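Local coordinates for putative glycosyl hydrolase (Parabacteroides distasonis, PDB 4QHZ), which binds magnesium and is probably a glycoside hydrolase of the 3-keto-disaccharide hydrolase family, with a concanavalin-like fold, at residues P154-M159 with V196-H201. Numbering follows the deposited sequence.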
ATOM      1  N   PRO C 154       0.554  14.110  14.167  1.00 18.95           N
ATOM      2  CA  PRO C 154      -0.224  13.060  14.812  1.00 18.91           C
ATOM      3  C   PRO C 154      -1.722  13.327  14.715  1.00 20.15           C
ATOM      4  O   PRO C 154      -2.149  14.480  14.635  1.00 21.64           O
ATOM      5  CB  PRO C 154       0.239  13.126  16.268  1.00 18.50           C
ATOM      6  CG  PRO C 154       0.665  14.540  16.454  1.00 18.68           C
ATOM      7  CD  PRO C 154       1.287  14.929  15.142  1.00 18.76           C
ATOM      8  N   LEU C 155      -2.509  12.258  14.742  1.00 21.08           N
ATOM      9  CA  LEU C 155      -3.958  12.359  14.579  1.00 22.85           C
ATOM     10  C   LEU C 155      -4.650  12.993  15.785  1.00 22.74           C
ATOM     11  O   LEU C 155      -5.787  13.436  15.686  1.00 27.56           O
ATOM     12  CB  LEU C 155      -4.549  10.971  14.307  1.00 23.64           C
ATOM     13  CG  LEU C 155      -4.089  10.316  12.998  1.00 23.10           C
ATOM     14  CD1 LEU C 155      -4.496   8.851  12.952  1.00 24.61           C
ATOM     15  CD2 LEU C 155      -4.642  11.069  11.799  1.00 23.69           C
ATOM     16  N   ALA C 156      -3.974  13.029  16.926  1.00 21.94           N
ATOM     17  CA  ALA C 156      -4.547  13.631  18.114  1.00 22.20           C
ATOM     18  C   ALA C 156      -3.467  14.045  19.101  1.00 22.83           C
ATOM     19  O   ALA C 156      -2.304  13.670  18.962  1.00 19.58           O
ATOM     20  CB  ALA C 156      -5.512  12.659  18.779  1.00 22.62           C
ATOM     21  N   ASN C 157      -3.882  14.827  20.092  1.00 23.34           N
ATOM     22  CA  ASN C 157      -3.101  15.072  21.295  1.00 22.28           C
ATOM     23  C   ASN C 157      -3.732  14.270  22.415  1.00 21.67           C
ATOM     24  O   ASN C 157      -4.808  14.618  22.895  1.00 23.94           O
ATOM     25  CB  ASN C 157      -3.075  16.563  21.610  1.00 21.48           C
ATOM     26  CG  ASN C 157      -2.259  16.896  22.846  1.00 21.69           C
ATOM     27  OD1 ASN C 157      -2.124  16.079  23.759  1.00 23.14           O
ATOM     28  ND2 ASN C 157      -1.701  18.098  22.879  1.00 21.31           N
ATOM     29  N   ALA C 158      -3.089  13.168  22.797  1.00 21.52           N
ATOM     30  CA  ALA C 158      -3.646  12.242  23.791  1.00 21.49           C
ATOM     31  C   ALA C 158      -2.816  12.216  25.071  1.00 20.78           C
ATOM     32  O   ALA C 158      -2.680  11.174  25.720  1.00 20.57           O
ATOM     33  CB  ALA C 158      -3.756  10.847  23.197  1.00 21.53           C
HETATM   34  N   MSE C 159      -2.286  13.378  25.447  1.00 21.02           N
HETATM   35  CA  MSE C 159      -1.374  13.476  26.588  1.00 21.22           C
HETATM   36  C   MSE C 159      -2.068  13.232  27.892  1.00 20.93           C
HETATM   37  O   MSE C 159      -3.217  13.644  28.083  1.00 20.91           O
HETATM   38  CB  MSE C 159      -0.789  14.879  26.704  1.00 22.56           C
HETATM   39  CG  MSE C 159       0.170  15.222  25.578  1.00 24.75           C
HETATM   40 SE   MSE C 159       1.881  14.278  25.748  0.75 27.98          SE
HETATM   41  CE  MSE C 159       2.273  14.429  27.668  1.00 25.94           C
ATOM     42  N   VAL C 196      -4.935   5.673  22.180  1.00 22.54           N
ATOM     43  CA  VAL C 196      -5.398   6.491  21.065  1.00 21.67           C
ATOM     44  C   VAL C 196      -4.425   6.416  19.888  1.00 22.27           C
ATOM     45  O   VAL C 196      -3.233   6.667  20.053  1.00 22.51           O
ATOM     46  CB  VAL C 196      -5.566   7.959  21.492  1.00 20.61           C
ATOM     47  CG1 VAL C 196      -6.103   8.804  20.344  1.00 22.47           C
ATOM     48  CG2 VAL C 196      -6.497   8.064  22.695  1.00 21.52           C
ATOM     49  N   VAL C 197      -4.935   6.090  18.699  1.00 22.49           N
ATOM     50  CA  VAL C 197      -4.097   6.014  17.501  1.00 22.10           C
ATOM     51  C   VAL C 197      -3.648   7.414  17.081  1.00 21.64           C
ATOM     52  O   VAL C 197      -4.478   8.283  16.806  1.00 21.10           O
ATOM     53  CB  VAL C 197      -4.804   5.366  16.302  1.00 23.81           C
ATOM     54  CG1 VAL C 197      -3.866   5.309  15.101  1.00 26.28           C
ATOM     55  CG2 VAL C 197      -5.261   3.962  16.630  1.00 26.93           C
ATOM     56  N   LEU C 198      -2.334   7.598  17.004  1.00 19.79           N
ATOM     57  CA  LEU C 198      -1.733   8.876  16.621  1.00 20.61           C
ATOM     58  C   LEU C 198      -1.125   8.825  15.217  1.00 19.15           C
ATOM     59  O   LEU C 198      -1.110   9.831  14.508  1.00 18.40           O
ATOM     60  CB  LEU C 198      -0.675   9.277  17.652  1.00 21.21           C
ATOM     61  CG  LEU C 198      -1.098  10.297  18.719  1.00 24.37           C
ATOM     62  CD1 LEU C 198      -2.403   9.943  19.415  1.00 26.04           C
ATOM     63  CD2 LEU C 198       0.022  10.466  19.742  1.00 24.73           C
ATOM     64  N   GLN C 199      -0.586   7.666  14.845  1.00 18.30           N
ATOM     65  CA  GLN C 199      -0.113   7.415  13.492  1.00 18.81           C
ATOM     66  C   GLN C 199      -0.762   6.126  13.025  1.00 19.02           C
ATOM     67  O   GLN C 199      -0.559   5.071  13.631  1.00 17.32           O
ATOM     68  CB  GLN C 199       1.407   7.290  13.436  1.00 18.89           C
ATOM     69  CG  GLN C 199       2.155   8.528  13.907  1.00 22.26           C
ATOM     70  CD  GLN C 199       2.036   9.711  12.963  1.00 21.73           C
ATOM     71  OE1 GLN C 199       1.685   9.564  11.792  1.00 22.87           O
ATOM     72  NE2 GLN C 199       2.356  10.894  13.473  1.00 21.10           N
ATOM     73  N   ASN C 200      -1.539   6.220  11.951  1.00 20.28           N
ATOM     74  CA  ASN C 200      -2.241   5.068  11.405  1.00 23.51           C
ATOM     75  C   ASN C 200      -1.575   4.554  10.124  1.00 23.06           C
ATOM     76  O   ASN C 200      -1.895   5.000   9.032  1.00 20.58           O
ATOM     77  CB  ASN C 200      -3.702   5.436  11.144  1.00 23.77           C
ATOM     78  CG  ASN C 200      -4.535   4.247  10.715  1.00 25.59           C
ATOM     79  OD1 ASN C 200      -4.023   3.143  10.547  1.00 25.84           O
ATOM     80  ND2 ASN C 200      -5.833   4.473  10.532  1.00 24.20           N
ATOM     81  N   HIS C 201      -0.665   3.598  10.277  1.00 21.06           N
ATOM     82  CA  HIS C 201       0.091   3.053   9.156  1.00 21.11           C
ATOM     83  C   HIS C 201       0.674   4.181   8.302  1.00 21.10           C
ATOM     84  O   HIS C 201       0.444   4.253   7.092  1.00 20.09           O
ATOM     85  CB  HIS C 201      -0.773   2.116   8.310  1.00 21.94           C
ATOM     86  CG  HIS C 201       0.017   1.231   7.398  1.00 20.19           C
ATOM     87  ND1 HIS C 201       0.721   0.138   7.854  1.00 21.97           N
ATOM     88  CD2 HIS C 201       0.199   1.265   6.056  1.00 21.22           C
ATOM     89  CE1 HIS C 201       1.327  -0.448   6.835  1.00 22.18           C
ATOM     90  NE2 HIS C 201       1.022   0.213   5.733  1.00 21.16           N
TER
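Leu155 and Leu198 meet through the one hydrogen bond between residues 154-159 and 196-201: the backbone N of Leu155 donates to Leu198 O at 2.8 Å, with an N-H...O angle of 159°. The same oxygen also receives a CA-H...O contact from Pro154 CA at 3.4 Å, so two neighbouring residues of the loop converge on one carbonyl. Around this polar point the packing is mostly aliphatic, with CB and CG of Leu155 lying against the Leu198 carbonyl oxygen, CG at 3.4 Å from Leu198 O. The Leu198 side chain lies among Pro154, Ala156 and Ala158: its CG is 4.0 Å from Pro154 CB and rests against the carbonyl oxygen of Ala156, while CD1 reaches the methyls of Ala156 and Ala158. An alanine in place of Leu198 would probably open a gap beside Ala156 O and leave the Ala158 methyl with Val196 as its remaining apolar partner across the contact. That methyl, Ala158 CB, sits 3.8 Å from Val196 CB. Leu155 CD1 reaches Val197 CG1 and, at 3.9 Å, Asn200 CB.

Further out, the Gln199 chain bends at chi2 (-70°), which turns CD back. Its NE2 lies 3.6 Å from Pro154 CA. That amide is held by Gly146 O and Ser152 O, and OE1 pairs with Thr202 OG1. The side chain of Pro154 is about 12 Å from the bound magnesium.

Gln98 of a second subunit bonds Val197 N, and Ile171 of that subunit packs on Val197 and Asn200. A classic beta bulge sets Leu198 and Gln199 opposite Val191 of strand 185-193. The contact thus packs the loop between strands 127-131 and 165-177 on bulged strand 196-203, which pairs antiparallel with strand 185-193.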